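Local coordinates for aldehyde dehydrogenase (Listeria monocytogenes, PDB 3K9D), which probably catalyses NAD- or NADP-dependent redox chemistry on aldehyde or oxo groups, at residues G110-I116 and N137-P143; T192-T198 and T212-V217; V14-I18 and Q185-H189; I151-V155 and I172-T176. All coordinates share one frame; numbering follows the deposited sequence.

Contact 1 of 4, residues G110-I116 and N137-P143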
loop_
_atom_site.group_PDB
_atom_site.type_symbol
_atom_site.label_atom_id
_atom_site.label_comp_id
_atom_site.label_asym_id
_atom_site.label_seq_id
_atom_site.Cartn_x
_atom_site.Cartn_y
_atom_site.Cartn_z
ATOM N N GLY A 110 7.507 -3.990 -10.994
ATOM C CA GLY A 110 8.609 -4.917 -11.184
ATOM C C GLY A 110 8.192 -6.371 -11.217
ATOM O O GLY A 110 7.333 -6.755 -12.010
ATOM N N VAL A 111 8.818 -7.206 -10.393
ATOM C CA VAL A 111 8.460 -8.635 -10.368
ATOM C C VAL A 111 7.461 -8.885 -9.233
ATOM O O VAL A 111 7.785 -8.690 -8.057
ATOM C CB VAL A 111 9.690 -9.552 -10.162
ATOM C CG1 VAL A 111 9.274 -11.025 -10.146
ATOM C CG2 VAL A 111 10.733 -9.303 -11.220
ATOM N N VAL A 112 6.250 -9.291 -9.610
ATOM C CA VAL A 112 5.159 -9.577 -8.683
ATOM C C VAL A 112 5.289 -11.015 -8.161
ATOM O O VAL A 112 5.627 -11.932 -8.918
ATOM C CB VAL A 112 3.767 -9.374 -9.383
ATOM C CG1 VAL A 112 2.608 -9.597 -8.427
ATOM C CG2 VAL A 112 3.654 -7.967 -9.968
ATOM N N ALA A 113 5.055 -11.197 -6.866
ATOM C CA ALA A 113 4.935 -12.526 -6.283
ATOM C C ALA A 113 3.459 -12.816 -6.054
ATOM O O ALA A 113 2.801 -12.163 -5.237
ATOM C CB ALA A 113 5.700 -12.620 -4.995
ATOM N N GLY A 114 2.937 -13.775 -6.813
ATOM C CA GLY A 114 1.545 -14.189 -6.681
ATOM C C GLY A 114 1.416 -15.472 -5.880
ATOM O O GLY A 114 1.878 -16.530 -6.303
ATOM N N LEU A 115 0.781 -15.378 -4.721
ATOM C CA LEU A 115 0.461 -16.557 -3.924
ATOM C C LEU A 115 -0.899 -17.068 -4.376
ATOM O O LEU A 115 -1.878 -16.319 -4.337
ATOM C CB LEU A 115 0.440 -16.228 -2.419
ATOM C CG LEU A 115 1.663 -15.495 -1.820
ATOM C CD1 LEU A 115 1.620 -15.452 -0.303
ATOM C CD2 LEU A 115 2.952 -16.114 -2.261
ATOM N N ILE A 116 -0.945 -18.335 -4.793
ATOM C CA ILE A 116 -2.177 -18.966 -5.333
ATOM C C ILE A 116 -2.764 -20.027 -4.390
ATOM O O ILE A 116 -2.114 -21.037 -4.126
ATOM C CB ILE A 116 -1.897 -19.658 -6.699
ATOM C CG1 ILE A 116 -1.242 -18.687 -7.681
ATOM C CG2 ILE A 116 -3.177 -20.267 -7.280
ATOM C CD1 ILE A 116 -2.064 -17.448 -7.947
ATOM N N ASN A 137 4.392 -5.499 -15.530
ATOM C CA ASN A 137 5.141 -6.279 -14.537
ATOM C C ASN A 137 5.346 -7.710 -14.994
ATOM O O ASN A 137 4.558 -8.220 -15.777
ATOM C CB ASN A 137 4.332 -6.376 -13.237
ATOM C CG ASN A 137 3.986 -5.032 -12.643
ATOM O OD1 ASN A 137 4.849 -4.324 -12.112
ATOM N ND2 ASN A 137 2.708 -4.688 -12.692
ATOM N N SER A 138 6.356 -8.378 -14.450
ATOM C CA SER A 138 6.452 -9.826 -14.567
ATOM C C SER A 138 5.781 -10.425 -13.344
ATOM O O SER A 138 5.462 -9.693 -12.401
ATOM C CB SER A 138 7.911 -10.276 -14.634
ATOM O OG SER A 138 8.477 -9.985 -15.907
ATOM N N ILE A 139 5.563 -11.738 -13.345
ATOM C CA ILE A 139 4.941 -12.403 -12.179
ATOM C C ILE A 139 5.490 -13.833 -11.973
ATOM O O ILE A 139 5.648 -14.581 -12.935
ATOM C CB ILE A 139 3.362 -12.319 -12.227
ATOM C CG1 ILE A 139 2.724 -12.804 -10.907
ATOM C CG2 ILE A 139 2.768 -13.018 -13.510
ATOM C CD1 ILE A 139 1.306 -12.331 -10.686
ATOM N N VAL A 140 5.836 -14.177 -10.731
ATOM C CA VAL A 140 6.294 -15.533 -10.389
ATOM C C VAL A 140 5.352 -16.110 -9.337
ATOM O O VAL A 140 5.182 -15.525 -8.269
ATOM C CB VAL A 140 7.759 -15.567 -9.833
ATOM C CG1 VAL A 140 8.233 -17.006 -9.683
ATOM C CG2 VAL A 140 8.734 -14.824 -10.750
ATOM N N PHE A 141 4.739 -17.249 -9.651
ATOM C CA PHE A 141 3.732 -17.853 -8.789
ATOM C C PHE A 141 4.255 -18.848 -7.776
ATOM O O PHE A 141 5.147 -19.649 -8.059
ATOM C CB PHE A 141 2.599 -18.503 -9.608
ATOM C CG PHE A 141 1.772 -17.509 -10.387
ATOM C CD1 PHE A 141 0.872 -16.674 -9.735
ATOM C CD2 PHE A 141 1.913 -17.391 -11.754
ATOM C CE1 PHE A 141 0.104 -15.740 -10.439
ATOM C CE2 PHE A 141 1.162 -16.461 -12.469
ATOM C CZ PHE A 141 0.253 -15.635 -11.803
ATOM N N SER A 142 3.645 -18.779 -6.594
ATOM C CA SER A 142 3.762 -19.787 -5.562
ATOM C C SER A 142 2.468 -20.611 -5.532
ATOM O O SER A 142 1.425 -20.121 -5.087
ATOM C CB SER A 142 3.988 -19.130 -4.196
ATOM O OG SER A 142 4.147 -20.116 -3.209
ATOM N N PRO A 143 2.534 -21.859 -6.023
ATOM C CA PRO A 143 1.370 -22.749 -6.048
ATOM C C PRO A 143 1.108 -23.437 -4.719
ATOM O O PRO A 143 2.041 -23.862 -4.035
ATOM C CB PRO A 143 1.743 -23.783 -7.129
ATOM C CG PRO A 143 3.240 -23.829 -7.098
ATOM C CD PRO A 143 3.728 -22.484 -6.631
#
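Ile116 CD1 comes up to the Phe141 ring at a slant, 3.5 Å from Phe141 CD1, with Ile116 CG1 close behind. With CG anti to the carbonyl carbon (chi1 -66°), Phe141 holds its ring beside Gly114, where the absence of a side chain lets Phe141 CD1 come close to the Gly114 backbone; Gly114 O sits at the ring edge, near its plane. One face of the ring takes Ile139 CG1, offset toward the rim, and Ile139 in turn reaches Val112, CD1 to CG1 at 3.8 Å. On the other side of the sheet, Val111 CG1 meets Val140 CG2 at 3.9 Å and Leu115 CD2 touches Ser142 CB at 3.7 Å. Between these two layers the parallel strands are stitched by alternating backbone bonds, among them Val140 N to Val112 O and Ser142 N to Gly114 O, both 2.9 Å. The pairing is extended at the start by a side chain: Asn137 OD1 receives Gly110 N at 2.9 Å, in the carbonyl plane, while its ND2 bonds to Ser132 O and Leu439 O. This is one beta-alpha-beta unit of the sheet, whose connecting helix 121-134 packs on Val112, Ile139, Phe141 and Ile116, the last two also meeting helix 148-164. Val111 and Val140 face helix 6-28, Ser142 and Leu115 face helix 180-188, and strands 192-197 and 172-174 flank the pair.

Contact 2 of 4, residues T192-T198 and T212-V217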
loop_
_atom_site.group_PDB
_atom_site.type_symbol
_atom_site.label_atom_id
_atom_site.label_comp_id
_atom_site.label_asym_id
_atom_site.label_seq_id
_atom_site.Cartn_x
_atom_site.Cartn_y
_atom_site.Cartn_z
ATOM N N THR A 192 12.025 -9.109 -5.871
ATOM C CA THR A 192 10.570 -9.138 -5.709
ATOM C C THR A 192 10.051 -7.771 -5.254
ATOM O O THR A 192 10.417 -7.284 -4.178
ATOM C CB THR A 192 10.159 -10.230 -4.700
ATOM O OG1 THR A 192 10.672 -11.495 -5.151
ATOM C CG2 THR A 192 8.633 -10.308 -4.553
ATOM N N ALA A 193 9.181 -7.165 -6.066
ATOM C CA ALA A 193 8.721 -5.790 -5.831
ATOM C C ALA A 193 7.459 -5.683 -4.983
ATOM O O ALA A 193 7.231 -4.670 -4.288
ATOM C CB ALA A 193 8.506 -5.094 -7.144
ATOM N N VAL A 194 6.635 -6.722 -5.058
ATOM C CA VAL A 194 5.340 -6.728 -4.394
ATOM C C VAL A 194 4.867 -8.168 -4.199
ATOM O O VAL A 194 5.254 -9.066 -4.947
ATOM C CB VAL A 194 4.284 -5.858 -5.160
ATOM C CG1 VAL A 194 3.745 -6.592 -6.388
ATOM C CG2 VAL A 194 3.137 -5.389 -4.230
ATOM N N ILE A 195 4.058 -8.381 -3.164
ATOM C CA ILE A 195 3.419 -9.675 -2.950
ATOM C C ILE A 195 1.911 -9.516 -3.052
ATOM O O ILE A 195 1.326 -8.703 -2.331
ATOM C CB ILE A 195 3.782 -10.298 -1.565
ATOM C CG1 ILE A 195 5.295 -10.369 -1.389
ATOM C CG2 ILE A 195 3.147 -11.703 -1.407
ATOM C CD1 ILE A 195 5.743 -10.362 0.032
ATOM N N LEU A 196 1.293 -10.288 -3.956
ATOM C CA LEU A 196 -0.155 -10.528 -3.908
ATOM C C LEU A 196 -0.420 -11.767 -3.063
ATOM O O LEU A 196 -0.194 -12.904 -3.489
ATOM C CB LEU A 196 -0.762 -10.677 -5.296
ATOM C CG LEU A 196 -0.667 -9.451 -6.206
ATOM C CD1 LEU A 196 -1.155 -9.754 -7.624
ATOM C CD2 LEU A 196 -1.444 -8.322 -5.593
ATOM N N ALA A 197 -0.888 -11.517 -1.853
ATOM C CA ALA A 197 -0.933 -12.525 -0.811
ATOM C C ALA A 197 -2.351 -13.067 -0.681
ATOM O O ALA A 197 -3.118 -12.615 0.163
ATOM C CB ALA A 197 -0.455 -11.922 0.511
ATOM N N THR A 198 -2.690 -14.026 -1.537
ATOM C CA THR A 198 -3.996 -14.691 -1.483
ATOM C C THR A 198 -3.858 -16.053 -0.786
ATOM O O THR A 198 -3.203 -16.972 -1.295
ATOM C CB THR A 198 -4.617 -14.842 -2.889
ATOM O OG1 THR A 198 -4.571 -13.581 -3.568
ATOM C CG2 THR A 198 -6.070 -15.306 -2.800
ATOM N N THR A 212 9.217 -7.081 2.127
ATOM C CA THR A 212 8.747 -6.698 0.786
ATOM C C THR A 212 7.342 -6.149 0.915
ATOM O O THR A 212 6.560 -6.689 1.706
ATOM C CB THR A 212 8.727 -7.936 -0.161
ATOM O OG1 THR A 212 10.052 -8.468 -0.273
ATOM C CG2 THR A 212 8.201 -7.613 -1.561
ATOM N N PRO A 213 7.011 -5.070 0.166
ATOM C CA PRO A 213 5.622 -4.586 0.094
ATOM C C PRO A 213 4.627 -5.697 -0.216
ATOM O O PRO A 213 4.832 -6.465 -1.147
ATOM C CB PRO A 213 5.660 -3.590 -1.062
ATOM C CG PRO A 213 7.055 -3.053 -1.031
ATOM C CD PRO A 213 7.928 -4.207 -0.605
ATOM N N ALA A 214 3.572 -5.780 0.585
ATOM C CA ALA A 214 2.546 -6.801 0.415
ATOM C C ALA A 214 1.161 -6.209 0.267
ATOM O O ALA A 214 0.866 -5.117 0.741
ATOM C CB ALA A 214 2.565 -7.774 1.586
ATOM N N ILE A 215 0.308 -6.942 -0.426
ATOM C CA ILE A 215 -1.107 -6.678 -0.358
ATOM C C ILE A 215 -1.841 -7.968 -0.041
ATOM O O ILE A 215 -1.802 -8.942 -0.798
ATOM C CB ILE A 215 -1.644 -5.881 -1.580
ATOM C CG1 ILE A 215 -3.125 -6.179 -1.814
ATOM C CG2 ILE A 215 -0.758 -6.064 -2.812
ATOM C CD1 ILE A 215 -3.612 -5.581 -3.063
ATOM N N GLY A 216 -2.485 -7.958 1.119
ATOM C CA GLY A 216 -3.091 -9.147 1.679
ATOM C C GLY A 216 -4.596 -9.204 1.587
ATOM O O GLY A 216 -5.267 -8.204 1.328
ATOM N N VAL A 217 -5.120 -10.403 1.788
ATOM C CA VAL A 217 -6.559 -10.612 1.894
ATOM C C VAL A 217 -6.849 -10.918 3.359
ATOM O O VAL A 217 -5.927 -11.008 4.173
ATOM C CB VAL A 217 -7.030 -11.759 0.961
ATOM C CG1 VAL A 217 -6.657 -11.456 -0.500
ATOM C CG2 VAL A 217 -6.443 -13.102 1.402
HETATM O O HOH W 1 11.669 -7.005 -2.093
#
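The ring of Pro213 sets its CB, CG and CD against the carbonyl of Ala193, all three 3.6 to 3.8 Å from Ala193 O, with CG the nearest. The two strands, with helix 201-207 between them, form a parallel beta-alpha-beta unit, consistent with the Rossmann-like cofactor domain of aldehyde dehydrogenases. Backbone bonds join them: Ile195 N to Pro213 O and Ala197 N to Ile215 O are both 2.9 Å, and Ile215 N to Ile195 O is 2.8 Å. The pairing frays at Val217 N to Ala197 O, a weak bond of 3.4 Å. Leu196 and Ile215 run alongside one another, Leu196 CD2 3.6 Å from Ile215 CG2. Ile195, Ala197 and Ala214 turn to the other face, where Ala207 of the connecting helix packs on all three. Beyond Ala193 and Pro213, Ala424 and Gly427 of the second subunit close in. Thr212 hands its hydroxyl to Met187 O; with OG1 beside the backbone N (chi1 -60°), the methyl falls anti to that N and is turned to strand 192-197, with Thr212 CG2 3.4 Å from Thr192 O.

Contact 3 of 4, residues V14-I18 and Q185-H189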
loop_
_atom_site.group_PDB
_atom_site.type_symbol
_atom_site.label_atom_id
_atom_site.label_comp_id
_atom_site.label_asym_id
_atom_site.label_seq_id
_atom_site.Cartn_x
_atom_site.Cartn_y
_atom_site.Cartn_z
ATOM N N VAL A 14 13.542 -20.575 -7.178
ATOM C CA VAL A 14 12.920 -19.280 -6.944
ATOM C C VAL A 14 13.838 -18.087 -7.303
ATOM O O VAL A 14 13.409 -17.149 -7.974
ATOM C CB VAL A 14 12.412 -19.227 -5.490
ATOM C CG1 VAL A 14 12.056 -17.837 -5.088
ATOM C CG2 VAL A 14 11.209 -20.152 -5.343
ATOM N N ARG A 15 15.093 -18.142 -6.870
ATOM C CA ARG A 15 16.117 -17.176 -7.299
ATOM C C ARG A 15 16.331 -17.143 -8.831
ATOM O O ARG A 15 16.480 -16.070 -9.399
ATOM C CB ARG A 15 17.444 -17.462 -6.598
ATOM C CG ARG A 15 17.387 -17.389 -5.076
ATOM C CD ARG A 15 18.772 -17.584 -4.499
ATOM N NE ARG A 15 18.775 -17.828 -3.060
ATOM C CZ ARG A 15 19.847 -18.226 -2.368
ATOM N NH1 ARG A 15 20.995 -18.454 -2.982
ATOM N NH2 ARG A 15 19.767 -18.410 -1.053
ATOM N N ASN A 16 16.316 -18.304 -9.487
ATOM C CA ASN A 16 16.406 -18.367 -10.958
ATOM C C ASN A 16 15.177 -17.741 -11.620
ATOM O O ASN A 16 15.302 -16.915 -12.518
ATOM C CB ASN A 16 16.591 -19.809 -11.452
ATOM C CG ASN A 16 17.890 -20.437 -10.978
ATOM O OD1 ASN A 16 18.872 -19.747 -10.715
ATOM N ND2 ASN A 16 17.898 -21.758 -10.875
ATOM N N LEU A 17 14.002 -18.133 -11.141
ATOM C CA LEU A 17 12.719 -17.601 -11.603
ATOM C C LEU A 17 12.565 -16.086 -11.435
ATOM O O LEU A 17 12.076 -15.411 -12.331
ATOM C CB LEU A 17 11.562 -18.337 -10.893
ATOM C CG LEU A 17 11.367 -19.820 -11.248
ATOM C CD1 LEU A 17 10.314 -20.452 -10.354
ATOM C CD2 LEU A 17 11.005 -19.995 -12.700
ATOM N N ILE A 18 12.980 -15.561 -10.285
ATOM C CA ILE A 18 12.981 -14.115 -10.046
ATOM C C ILE A 18 13.952 -13.373 -10.999
ATOM O O ILE A 18 13.588 -12.353 -11.590
ATOM C CB ILE A 18 13.273 -13.803 -8.553
ATOM C CG1 ILE A 18 12.047 -14.125 -7.702
ATOM C CG2 ILE A 18 13.689 -12.340 -8.346
ATOM C CD1 ILE A 18 12.359 -14.227 -6.251
ATOM N N GLN A 185 11.584 -17.461 0.284
ATOM C CA GLN A 185 12.596 -16.842 -0.569
ATOM C C GLN A 185 11.926 -15.931 -1.595
ATOM O O GLN A 185 12.393 -14.818 -1.829
ATOM C CB GLN A 185 13.493 -17.904 -1.246
ATOM C CG GLN A 185 14.531 -17.372 -2.261
ATOM C CD GLN A 185 15.568 -16.403 -1.657
ATOM O OE1 GLN A 185 16.674 -16.799 -1.338
ATOM N NE2 GLN A 185 15.205 -15.134 -1.520
ATOM N N LEU A 186 10.808 -16.383 -2.165
ATOM C CA LEU A 186 10.041 -15.570 -3.118
ATOM C C LEU A 186 9.555 -14.267 -2.517
ATOM O O LEU A 186 9.641 -13.213 -3.153
ATOM C CB LEU A 186 8.853 -16.346 -3.703
ATOM C CG LEU A 186 7.936 -15.591 -4.689
ATOM C CD1 LEU A 186 8.667 -15.182 -6.000
ATOM C CD2 LEU A 186 6.686 -16.392 -5.029
ATOM N N MET A 187 9.048 -14.341 -1.289
ATOM C CA MET A 187 8.517 -13.176 -0.621
ATOM C C MET A 187 9.643 -12.234 -0.163
ATOM O O MET A 187 9.503 -11.026 -0.293
ATOM C CB MET A 187 7.633 -13.569 0.586
ATOM C CG MET A 187 6.292 -14.247 0.243
ATOM S SD MET A 187 5.248 -14.557 1.694
ATOM C CE MET A 187 6.355 -15.520 2.716
ATOM N N LYS A 188 10.726 -12.792 0.386
ATOM C CA LYS A 188 11.828 -11.986 0.983
ATOM C C LYS A 188 12.821 -11.378 -0.009
ATOM O O LYS A 188 13.476 -10.380 0.308
ATOM C CB LYS A 188 12.596 -12.775 2.056
ATOM C CG LYS A 188 11.856 -12.902 3.398
ATOM C CD LYS A 188 12.667 -13.679 4.434
ATOM C CE LYS A 188 11.929 -13.810 5.774
ATOM N NZ LYS A 188 11.976 -12.581 6.623
ATOM N N HIS A 189 12.936 -11.972 -1.196
ATOM C CA HIS A 189 13.901 -11.530 -2.214
ATOM C C HIS A 189 13.862 -10.036 -2.529
ATOM O O HIS A 189 12.795 -9.432 -2.595
ATOM C CB HIS A 189 13.715 -12.311 -3.511
ATOM C CG HIS A 189 14.986 -12.510 -4.273
ATOM N ND1 HIS A 189 15.504 -11.557 -5.124
ATOM C CD2 HIS A 189 15.857 -13.545 -4.295
ATOM C CE1 HIS A 189 16.631 -12.002 -5.649
ATOM N NE2 HIS A 189 16.869 -13.207 -5.161
#
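Arg15 NE donates to Gln185 OE1 at 2.9 Å, the one clear hydrogen bond between the two helices, with an N-H...O angle of 157°. The oxygen lies at the guanidinium edge, near its plane, but the donor stands above the plane of the amide rather than on a lone pair, and the two flat groups are turned almost perpendicular, 82° apart. Arg15 arrives with its chain extended from CG to NE; Gln185 instead bends at chi2 (61°), which lifts OE1 up to meet it at the solvent side of the contact. Beneath this bond the contact is apolar. Val14 CG1 presses on the backbone of Leu186, 3.5 Å from its N and 3.8 Å from its CB, and also touches Gln185 CG. Ile18 does two jobs. Its CD1 fits between Leu186 CD1, at 3.8 Å, and His189 CB, at 3.6 Å, while its CG2 sits over one face of the His189 imidazole, 4.1 Å from the centroid, a CH-pi contact. Arg15 CG lies near the plane of that ring, at its edge. The imidazole is kept in place by His189 ND1, which bonds to Asp191 N just past the helix end. Together helices 6-28 and 180-188 lie side by side on one face of the sheet: Leu17 and Leu186 both reach Val140 of strand 138-143, and Ile18 touches Thr192 of strand 192-197.

Contact 4 of 4, residues I151-V155 and I172-T176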
loop_
_atom_site.group_PDB
_atom_site.type_symbol
_atom_site.label_atom_id
_atom_site.label_comp_id
_atom_site.label_asym_id
_atom_site.label_seq_id
_atom_site.Cartn_x
_atom_site.Cartn_y
_atom_site.Cartn_z
ATOM N N ILE A 151 -2.151 -25.522 -11.624
ATOM C CA ILE A 151 -1.550 -24.187 -11.648
ATOM C C ILE A 151 -0.448 -24.128 -12.694
ATOM O O ILE A 151 -0.464 -23.242 -13.528
ATOM C CB ILE A 151 -1.041 -23.736 -10.263
ATOM C CG1 ILE A 151 -2.220 -23.568 -9.293
ATOM C CG2 ILE A 151 -0.357 -22.390 -10.351
ATOM C CD1 ILE A 151 -1.811 -23.571 -7.855
ATOM N N LEU A 152 0.466 -25.094 -12.649
ATOM C CA LEU A 152 1.550 -25.224 -13.615
ATOM C C LEU A 152 1.045 -25.265 -15.040
ATOM O O LEU A 152 1.600 -24.586 -15.895
ATOM C CB LEU A 152 2.415 -26.460 -13.325
ATOM C CG LEU A 152 3.464 -26.403 -12.211
ATOM C CD1 LEU A 152 4.191 -27.727 -12.141
ATOM C CD2 LEU A 152 4.446 -25.264 -12.480
ATOM N N GLU A 153 -0.027 -26.025 -15.281
ATOM C CA GLU A 153 -0.617 -26.117 -16.624
ATOM C C GLU A 153 -1.328 -24.838 -17.087
ATOM O O GLU A 153 -1.215 -24.479 -18.255
ATOM C CB GLU A 153 -1.501 -27.371 -16.772
ATOM C CG GLU A 153 -2.241 -27.501 -18.109
ATOM C CD GLU A 153 -1.326 -27.802 -19.299
ATOM O OE1 GLU A 153 -0.095 -27.881 -19.135
ATOM O OE2 GLU A 153 -1.853 -27.962 -20.410
ATOM N N THR A 154 -2.015 -24.145 -16.176
ATOM C CA THR A 154 -2.519 -22.770 -16.413
ATOM C C THR A 154 -1.387 -21.809 -16.787
ATOM O O THR A 154 -1.504 -21.034 -17.744
ATOM C CB THR A 154 -3.217 -22.176 -15.160
ATOM O OG1 THR A 154 -4.128 -23.131 -14.613
ATOM C CG2 THR A 154 -3.968 -20.887 -15.496
ATOM N N VAL A 155 -0.298 -21.867 -16.018
ATOM C CA VAL A 155 0.874 -21.050 -16.283
ATOM C C VAL A 155 1.483 -21.399 -17.638
ATOM O O VAL A 155 1.743 -20.503 -18.437
ATOM C CB VAL A 155 1.926 -21.138 -15.136
ATOM C CG1 VAL A 155 3.276 -20.523 -15.573
ATOM C CG2 VAL A 155 1.398 -20.447 -13.899
ATOM N N ILE A 172 6.300 -14.779 -17.135
ATOM C CA ILE A 172 5.216 -15.486 -16.428
ATOM C C ILE A 172 5.713 -16.872 -16.054
ATOM O O ILE A 172 5.961 -17.708 -16.929
ATOM C CB ILE A 172 3.921 -15.602 -17.299
ATOM C CG1 ILE A 172 3.442 -14.209 -17.733
ATOM C CG2 ILE A 172 2.833 -16.389 -16.545
ATOM C CD1 ILE A 172 2.682 -14.205 -19.016
ATOM N N SER A 173 5.891 -17.105 -14.763
ATOM C CA SER A 173 6.484 -18.351 -14.306
ATOM C C SER A 173 5.855 -18.850 -13.013
ATOM O O SER A 173 5.045 -18.160 -12.400
ATOM C CB SER A 173 8.015 -18.208 -14.171
ATOM O OG SER A 173 8.360 -17.232 -13.193
ATOM N N CYS A 174 6.252 -20.048 -12.597
ATOM C CA CYS A 174 5.688 -20.680 -11.420
ATOM C C CYS A 174 6.724 -21.616 -10.834
ATOM O O CYS A 174 7.398 -22.328 -11.588
ATOM C CB CYS A 174 4.442 -21.487 -11.829
ATOM S SG CYS A 174 3.431 -22.167 -10.489
ATOM N N MET A 175 6.862 -21.596 -9.505
ATOM C CA MET A 175 7.609 -22.628 -8.769
ATOM C C MET A 175 7.050 -24.015 -9.106
ATOM O O MET A 175 5.830 -24.225 -9.094
ATOM C CB MET A 175 7.494 -22.410 -7.255
ATOM C CG MET A 175 7.965 -21.042 -6.743
ATOM S SD MET A 175 7.449 -20.701 -5.059
ATOM C CE MET A 175 8.072 -22.173 -4.248
ATOM N N THR A 176 7.947 -24.952 -9.405
ATOM C CA THR A 176 7.563 -26.309 -9.782
ATOM C C THR A 176 7.668 -27.262 -8.597
ATOM O O THR A 176 7.108 -28.367 -8.625
ATOM C CB THR A 176 8.411 -26.831 -10.955
ATOM O OG1 THR A 176 9.792 -26.881 -10.569
ATOM C CG2 THR A 176 8.251 -25.919 -12.165
#
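Apolar packing carries this contact, and Cys174 is its centre. With SG anti to the backbone N (chi1 -171°), the thiol projects at the helix and is met by two branches from successive residues: Ile151 CG2 and Leu152 CD2, each 3.8 Å from Cys174 SG. One turn on, Val155 takes the inner half of the same side chain, its CG2 3.8 Å from Cys174 CB, while its CG1 rides over the backbone toward Ile172, 4.3 Å from Ile172 CG2. Leu152 CD2 reaches furthest along the other way, to Thr176 CG2 at 3.9 Å, near the solvent-exposed end. The polar side is sparse. Leu152 CD2 also presses on Met175 O, at 3.8 Å, a carbonyl that is buried here without a polar partner in the model. The Thr176 hydroxyl is hydrogen-bonded to Glu13 of helix 6-28, and Ile172 O is hydrogen-bonded to Ser159 OG, further along helix 148-164. Ile151 and Thr154 also pack on helix 121-134, and Ile151 and Val155 meet Pro143 and Phe141 of the adjoining strand. The axes of helix 151-155 and strand 172-174 come within 8.4 Å and run nearly antiparallel, at 164°, which is the layout of a beta-alpha-beta crossover: helix 148-164 leads from strand 138-143 to 172-174 and lies over the strand it leads to.

Contacts 1 and 2 are strand pairings in the sheet core, joined by Ala113 O to Leu196 N and Val111 O to Ala193 N, so four strands run on continuously; contact 4 adds strand 172-174 on the far side through backbone bonds to Phe141. The chemistry shifts accordingly: regular peptide bonds between strands in contacts 1 and 2, mostly apolar side-chain packing where a helix covers the sheet in contact 4, and in contact 3, the most exposed, a polar outer side above apolar packing. Contact 3 meets all the others: Leu186 packs on contact 1, Val14 and Leu17 on contact 4, while Thr192 and Thr212 of contact 2 hold backbone oxygens near the end of helix 180-188.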